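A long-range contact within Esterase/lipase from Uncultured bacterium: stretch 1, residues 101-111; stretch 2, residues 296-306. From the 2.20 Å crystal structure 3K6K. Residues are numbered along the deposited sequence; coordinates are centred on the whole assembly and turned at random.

Stretch 1, residues 101-111: VLTTQLAKQSS
Stretch 2, residues 296-306: SIKEICHWISA

Both stretches are helical over most of their length, with phi/psi mostly near -63/-45, and each helix begins earlier in the chain. Their axes approach to 9.0 Å and cross at -51°, both running in the same general sense. They converge toward the end of stretch 1, where Ser110 CA lies 5.0 Å from Cys301 CA. Ser111, at phi/psi 49/38, leaves the helix in a Schellman motif.

No hydrogen bond links the stretches; packing accounts for the 455 Å² buried. The apolar contacts follow one helical face of stretch 2. Ile297 (m, t) points toward stretch 1, its CD1 3.8 Å from Leu102 CD1 (Leu102 t, p). One turn on, Leu106 (m, t) starts sideways but its end swings inward, placing CD2 4.0 Å from Ile300 CG2 (Ile300 m, t) and 4.2 Å from Cys301 SG.

Cys301 (m) fills the narrow part of the interface. Its SG sits 3.6 Å from Leu106 O and 3.8 Å from Ser110 CB (Ser110 p), while its CB lies 3.4 Å from Gln109 O.

The two glutamines of stretch 1 meet carbon atoms of stretch 2, Gln105 through its CB and Gln109 through its terminal amide. Gln105 (m, m) brings CB to 4.0 Å from Ile297 CG2. Gln109, chi1 -36° and chi2 -144°, lays OE1 3.4 Å from Ile297 CG2 and NE2 3.5 Å from Lys298 CD (Lys298 t, p, p, m).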

ATOM      1  N   VAL A 101      -2.362  25.857   1.923  1.00 17.30           N
ATOM      2  CA  VAL A 101      -3.504  25.168   1.364  1.00 17.36           C
ATOM      3  C   VAL A 101      -3.660  23.720   1.843  1.00 18.59           C
ATOM      4  O   VAL A 101      -4.703  23.342   2.245  1.00 20.40           O
ATOM      5  CB  VAL A 101      -3.640  25.286  -0.188  1.00 17.50           C
ATOM      6  CG1 VAL A 101      -2.471  24.742  -0.902  1.00 14.51           C
ATOM      7  CG2 VAL A 101      -4.866  24.625  -0.637  1.00 19.15           C
ATOM      8  N   LEU A 102      -2.596  22.951   1.820  1.00 18.08           N
ATOM      9  CA  LEU A 102      -2.629  21.582   2.232  1.00 18.43           C
ATOM     10  C   LEU A 102      -2.680  21.468   3.789  1.00 19.52           C
ATOM     11  O   LEU A 102      -3.568  20.785   4.317  1.00 20.33           O
ATOM     12  CB  LEU A 102      -1.451  20.850   1.618  1.00 17.07           C
ATOM     13  CG  LEU A 102      -1.175  19.393   2.044  1.00 19.31           C
ATOM     14  CD1 LEU A 102      -2.425  18.604   2.283  1.00 15.17           C
ATOM     15  CD2 LEU A 102      -0.344  18.697   0.977  1.00 19.35           C
ATOM     16  N   THR A 103      -1.764  22.162   4.498  1.00 19.04           N
ATOM     17  CA  THR A 103      -1.512  21.973   5.947  1.00 17.77           C
ATOM     18  C   THR A 103      -2.578  22.522   6.865  1.00 18.76           C
ATOM     19  O   THR A 103      -2.799  21.995   7.957  1.00 18.97           O
ATOM     20  CB  THR A 103      -0.140  22.530   6.397  1.00 17.61           C
ATOM     21  OG1 THR A 103      -0.089  23.961   6.238  1.00 16.94           O
ATOM     22  CG2 THR A 103       0.978  21.884   5.607  1.00 15.14           C
ATOM     23  N   THR A 104      -3.253  23.575   6.417  1.00 18.61           N
ATOM     24  CA  THR A 104      -4.373  24.104   7.171  1.00 17.88           C
ATOM     25  C   THR A 104      -5.500  23.113   7.163  1.00 18.56           C
ATOM     26  O   THR A 104      -6.231  22.998   8.159  1.00 17.93           O
ATOM     27  CB  THR A 104      -4.874  25.488   6.653  1.00 17.57           C
ATOM     28  OG1 THR A 104      -5.148  25.401   5.253  1.00 15.75           O
ATOM     29  CG2 THR A 104      -3.819  26.607   6.919  1.00 16.03           C
ATOM     30  N   GLN A 105      -5.654  22.389   6.057  1.00 18.80           N
ATOM     31  CA  GLN A 105      -6.645  21.284   6.042  1.00 18.94           C
ATOM     32  C   GLN A 105      -6.190  20.172   6.990  1.00 18.95           C
ATOM     33  O   GLN A 105      -6.972  19.696   7.804  1.00 19.97           O
ATOM     34  CB  GLN A 105      -6.943  20.736   4.618  1.00 18.76           C
ATOM     35  CG  GLN A 105      -7.554  21.707   3.639  1.00 20.62           C
ATOM     36  CD  GLN A 105      -8.972  22.166   4.048  1.00 26.26           C
ATOM     37  OE1 GLN A 105      -9.524  23.177   3.516  1.00 27.58           O
ATOM     38  NE2 GLN A 105      -9.566  21.436   4.983  1.00 23.16           N
ATOM     39  N   LEU A 106      -4.918  19.780   6.934  1.00 19.45           N
ATOM     40  CA  LEU A 106      -4.444  18.743   7.864  1.00 19.84           C
ATOM     41  C   LEU A 106      -4.793  19.188   9.300  1.00 21.46           C
ATOM     42  O   LEU A 106      -5.321  18.398  10.086  1.00 21.57           O
ATOM     43  CB  LEU A 106      -2.979  18.450   7.632  1.00 19.58           C
ATOM     44  CG  LEU A 106      -2.641  17.850   6.272  1.00 19.89           C
ATOM     45  CD1 LEU A 106      -1.116  17.817   6.035  1.00 14.76           C
ATOM     46  CD2 LEU A 106      -3.265  16.455   6.149  1.00 16.79           C
ATOM     47  N   ALA A 107      -4.504  20.446   9.653  1.00 21.76           N
ATOM     48  CA  ALA A 107      -4.755  20.937  11.026  1.00 22.39           C
ATOM     49  C   ALA A 107      -6.269  20.901  11.449  1.00 23.35           C
ATOM     50  O   ALA A 107      -6.613  20.338  12.472  1.00 23.18           O
ATOM     51  CB  ALA A 107      -4.153  22.344  11.204  1.00 21.55           C
ATOM     52  N   LYS A 108      -7.147  21.494  10.648  1.00 24.06           N
ATOM     53  CA  LYS A 108      -8.543  21.527  10.947  1.00 26.21           C
ATOM     54  C   LYS A 108      -9.201  20.123  11.082  1.00 27.60           C
ATOM     55  O   LYS A 108      -9.826  19.826  12.115  1.00 26.65           O
ATOM     56  CB  LYS A 108      -9.276  22.342   9.882  1.00 26.75           C
ATOM     57  CG  LYS A 108     -10.763  22.484  10.128  1.00 25.42           C
ATOM     58  CD  LYS A 108     -11.317  23.551   9.200  1.00 30.26           C
ATOM     59  CE  LYS A 108     -12.804  23.823   9.435  1.00 35.06           C
ATOM     60  NZ  LYS A 108     -13.052  24.876  10.508  1.00 37.78           N
ATOM     61  N   GLN A 109      -9.049  19.281  10.046  1.00 27.97           N
ATOM     62  CA  GLN A 109      -9.618  17.927  10.023  1.00 27.74           C
ATOM     63  C   GLN A 109      -8.958  16.923  10.996  1.00 27.85           C
ATOM     64  O   GLN A 109      -9.477  15.820  11.247  1.00 28.46           O
ATOM     65  CB  GLN A 109      -9.563  17.374   8.615  1.00 27.47           C
ATOM     66  CG  GLN A 109      -9.792  18.412   7.573  1.00 30.36           C
ATOM     67  CD  GLN A 109     -10.549  17.921   6.399  1.00 33.40           C
ATOM     68  OE1 GLN A 109     -10.264  18.309   5.261  1.00 35.03           O
ATOM     69  NE2 GLN A 109     -11.555  17.080   6.650  1.00 36.82           N
ATOM     70  N   SER A 110      -7.827  17.277  11.562  1.00 27.36           N
ATOM     71  CA  SER A 110      -7.246  16.364  12.520  1.00 28.56           C
ATOM     72  C   SER A 110      -7.292  16.877  13.954  1.00 28.64           C
ATOM     73  O   SER A 110      -6.764  16.206  14.848  1.00 28.89           O
ATOM     74  CB  SER A 110      -5.809  16.080  12.129  1.00 28.27           C
ATOM     75  OG  SER A 110      -5.163  17.341  12.115  1.00 31.71           O
ATOM     76  N   SER A 111      -7.905  18.052  14.179  1.00 29.19           N
ATOM     77  CA  SER A 111      -7.942  18.713  15.522  1.00 29.63           C
ATOM     78  C   SER A 111      -6.550  18.801  16.181  1.00 28.85           C
ATOM     79  O   SER A 111      -6.392  18.636  17.405  1.00 29.77           O
ATOM     80  CB  SER A 111      -8.947  18.030  16.488  1.00 30.38           C
ATOM     81  OG  SER A 111     -10.266  18.562  16.372  1.00 33.51           O
ATOM     82  N   SER A 296      -8.535  12.143   0.232  1.00 13.85           N
ATOM     83  CA  SER A 296      -7.261  11.681   0.756  1.00 11.89           C
ATOM     84  C   SER A 296      -6.924  12.377   2.125  1.00 11.25           C
ATOM     85  O   SER A 296      -6.476  11.755   3.088  1.00  9.80           O
ATOM     86  CB  SER A 296      -6.171  11.955  -0.248  1.00 10.09           C
ATOM     87  OG  SER A 296      -4.952  11.897   0.436  1.00 10.38           O
ATOM     88  N   ILE A 297      -7.119  13.683   2.162  1.00 11.78           N
ATOM     89  CA  ILE A 297      -7.011  14.448   3.366  1.00 11.99           C
ATOM     90  C   ILE A 297      -7.900  13.876   4.484  1.00 14.29           C
ATOM     91  O   ILE A 297      -7.474  13.739   5.637  1.00 14.55           O
ATOM     92  CB  ILE A 297      -7.198  15.952   3.014  1.00 12.00           C
ATOM     93  CG1 ILE A 297      -5.861  16.453   2.315  1.00 11.25           C
ATOM     94  CG2 ILE A 297      -7.395  16.777   4.222  1.00  9.47           C
ATOM     95  CD1 ILE A 297      -6.022  17.748   1.515  1.00  9.31           C
ATOM     96  N   LYS A 298      -9.114  13.489   4.137  1.00 16.49           N
ATOM     97  CA  LYS A 298     -10.048  12.999   5.107  1.00 19.74           C
ATOM     98  C   LYS A 298      -9.477  11.723   5.710  1.00 19.38           C
ATOM     99  O   LYS A 298      -9.416  11.607   6.938  1.00 19.73           O
ATOM    100  CB  LYS A 298     -11.407  12.735   4.451  1.00 21.21           C
ATOM    101  CG  LYS A 298     -12.620  12.725   5.434  1.00 28.73           C
ATOM    102  CD  LYS A 298     -13.245  14.173   5.683  1.00 36.71           C
ATOM    103  CE  LYS A 298     -14.354  14.594   4.683  1.00 38.74           C
ATOM    104  NZ  LYS A 298     -13.860  15.138   3.362  1.00 41.99           N
ATOM    105  N   GLU A 299      -9.025  10.804   4.850  1.00 18.07           N
ATOM    106  CA  GLU A 299      -8.469   9.544   5.303  1.00 17.64           C
ATOM    107  C   GLU A 299      -7.180   9.685   6.125  1.00 17.95           C
ATOM    108  O   GLU A 299      -7.020   8.968   7.138  1.00 16.90           O
ATOM    109  CB  GLU A 299      -8.239   8.590   4.135  1.00 17.64           C
ATOM    110  CG  GLU A 299      -9.503   8.189   3.484  1.00 19.10           C
ATOM    111  CD  GLU A 299      -9.322   7.256   2.306  1.00 21.93           C
ATOM    112  OE1 GLU A 299     -10.375   6.917   1.725  1.00 24.81           O
ATOM    113  OE2 GLU A 299      -8.171   6.859   1.969  1.00 21.77           O
ATOM    114  N   ILE A 300      -6.289  10.590   5.681  1.00 16.89           N
ATOM    115  CA  ILE A 300      -5.032  10.853   6.353  1.00 16.00           C
ATOM    116  C   ILE A 300      -5.306  11.308   7.757  1.00 17.55           C
ATOM    117  O   ILE A 300      -4.609  10.893   8.698  1.00 16.52           O
ATOM    118  CB  ILE A 300      -4.201  11.950   5.671  1.00 15.63           C
ATOM    119  CG1 ILE A 300      -3.503  11.449   4.384  1.00 15.80           C
ATOM    120  CG2 ILE A 300      -3.118  12.476   6.629  1.00 11.03           C
ATOM    121  CD1 ILE A 300      -3.243  12.569   3.419  1.00 12.69           C
ATOM    122  N   CYS A 301      -6.322  12.165   7.893  1.00 18.84           N
ATOM    123  CA  CYS A 301      -6.664  12.716   9.199  1.00 21.03           C
ATOM    124  C   CYS A 301      -7.259  11.626  10.074  1.00 21.21           C
ATOM    125  O   CYS A 301      -6.910  11.525  11.240  1.00 22.32           O
ATOM    126  CB  CYS A 301      -7.557  13.973   9.100  1.00 19.34           C
ATOM    127  SG  CYS A 301      -6.588  15.436   8.515  1.00 25.72           S
ATOM    128  N   HIS A 302      -8.127  10.805   9.514  1.00 21.82           N
ATOM    129  CA  HIS A 302      -8.645   9.693  10.266  1.00 24.29           C
ATOM    130  C   HIS A 302      -7.452   8.845  10.789  1.00 23.81           C
ATOM    131  O   HIS A 302      -7.399   8.450  11.977  1.00 24.45           O
ATOM    132  CB  HIS A 302      -9.586   8.861   9.389  1.00 25.20           C
ATOM    133  CG  HIS A 302     -10.473   7.932  10.163  1.00 31.73           C
ATOM    134  ND1 HIS A 302     -11.676   8.336  10.717  1.00 38.52           N
ATOM    135  CD2 HIS A 302     -10.345   6.613  10.471  1.00 36.65           C
ATOM    136  CE1 HIS A 302     -12.250   7.310  11.330  1.00 38.23           C
ATOM    137  NE2 HIS A 302     -11.459   6.256  11.205  1.00 38.02           N
ATOM    138  N   TRP A 303      -6.496   8.572   9.908  1.00 22.87           N
ATOM    139  CA  TRP A 303      -5.347   7.806  10.280  1.00 22.04           C
ATOM    140  C   TRP A 303      -4.650   8.509  11.411  1.00 22.42           C
ATOM    141  O   TRP A 303      -4.318   7.893  12.434  1.00 22.28           O
ATOM    142  CB  TRP A 303      -4.403   7.690   9.126  1.00 21.13           C
ATOM    143  CG  TRP A 303      -3.359   6.639   9.301  1.00 19.90           C
ATOM    144  CD1 TRP A 303      -3.465   5.269   8.986  1.00 17.36           C
ATOM    145  CD2 TRP A 303      -2.017   6.837   9.734  1.00 15.04           C
ATOM    146  NE1 TRP A 303      -2.266   4.640   9.260  1.00 13.07           N
ATOM    147  CE2 TRP A 303      -1.367   5.578   9.708  1.00 13.90           C
ATOM    148  CE3 TRP A 303      -1.298   7.943  10.135  1.00 12.64           C
ATOM    149  CZ2 TRP A 303      -0.007   5.431  10.057  1.00 16.09           C
ATOM    150  CZ3 TRP A 303       0.012   7.788  10.504  1.00 13.87           C
ATOM    151  CH2 TRP A 303       0.656   6.539  10.455  1.00 15.22           C
ATOM    152  N   ILE A 304      -4.409   9.791  11.226  1.00 22.14           N
ATOM    153  CA  ILE A 304      -3.629  10.480  12.191  1.00 23.57           C
ATOM    154  C   ILE A 304      -4.351  10.417  13.509  1.00 25.95           C
ATOM    155  O   ILE A 304      -3.808   9.967  14.502  1.00 25.39           O
ATOM    156  CB  ILE A 304      -3.311  11.940  11.806  1.00 23.03           C
ATOM    157  CG1 ILE A 304      -2.174  11.979  10.791  1.00 19.53           C
ATOM    158  CG2 ILE A 304      -2.885  12.754  13.063  1.00 20.56           C
ATOM    159  CD1 ILE A 304      -2.021  13.328  10.122  1.00 15.50           C
ATOM    160  N   SER A 305      -5.611  10.833  13.503  1.00 28.79           N
ATOM    161  CA  SER A 305      -6.282  11.091  14.755  1.00 31.08           C
ATOM    162  C   SER A 305      -6.698   9.796  15.447  1.00 32.21           C
ATOM    163  O   SER A 305      -7.331   9.849  16.505  1.00 33.70           O
ATOM    164  CB  SER A 305      -7.451  12.086  14.545  1.00 31.28           C
ATOM    165  OG  SER A 305      -8.667  11.382  14.521  1.00 32.23           O
ATOM    166  N   ALA A 306      -6.332   8.650  14.873  1.00 32.27           N
ATOM    167  CA  ALA A 306      -6.567   7.356  15.501  1.00 33.41           C
ATOM    168  C   ALA A 306      -5.274   6.641  15.971  1.00 34.77           C
ATOM    169  O   ALA A 306      -5.327   5.497  16.418  1.00 34.68           O
ATOM    170  CB  ALA A 306      -7.358   6.469  14.594  1.00 33.59           C
TER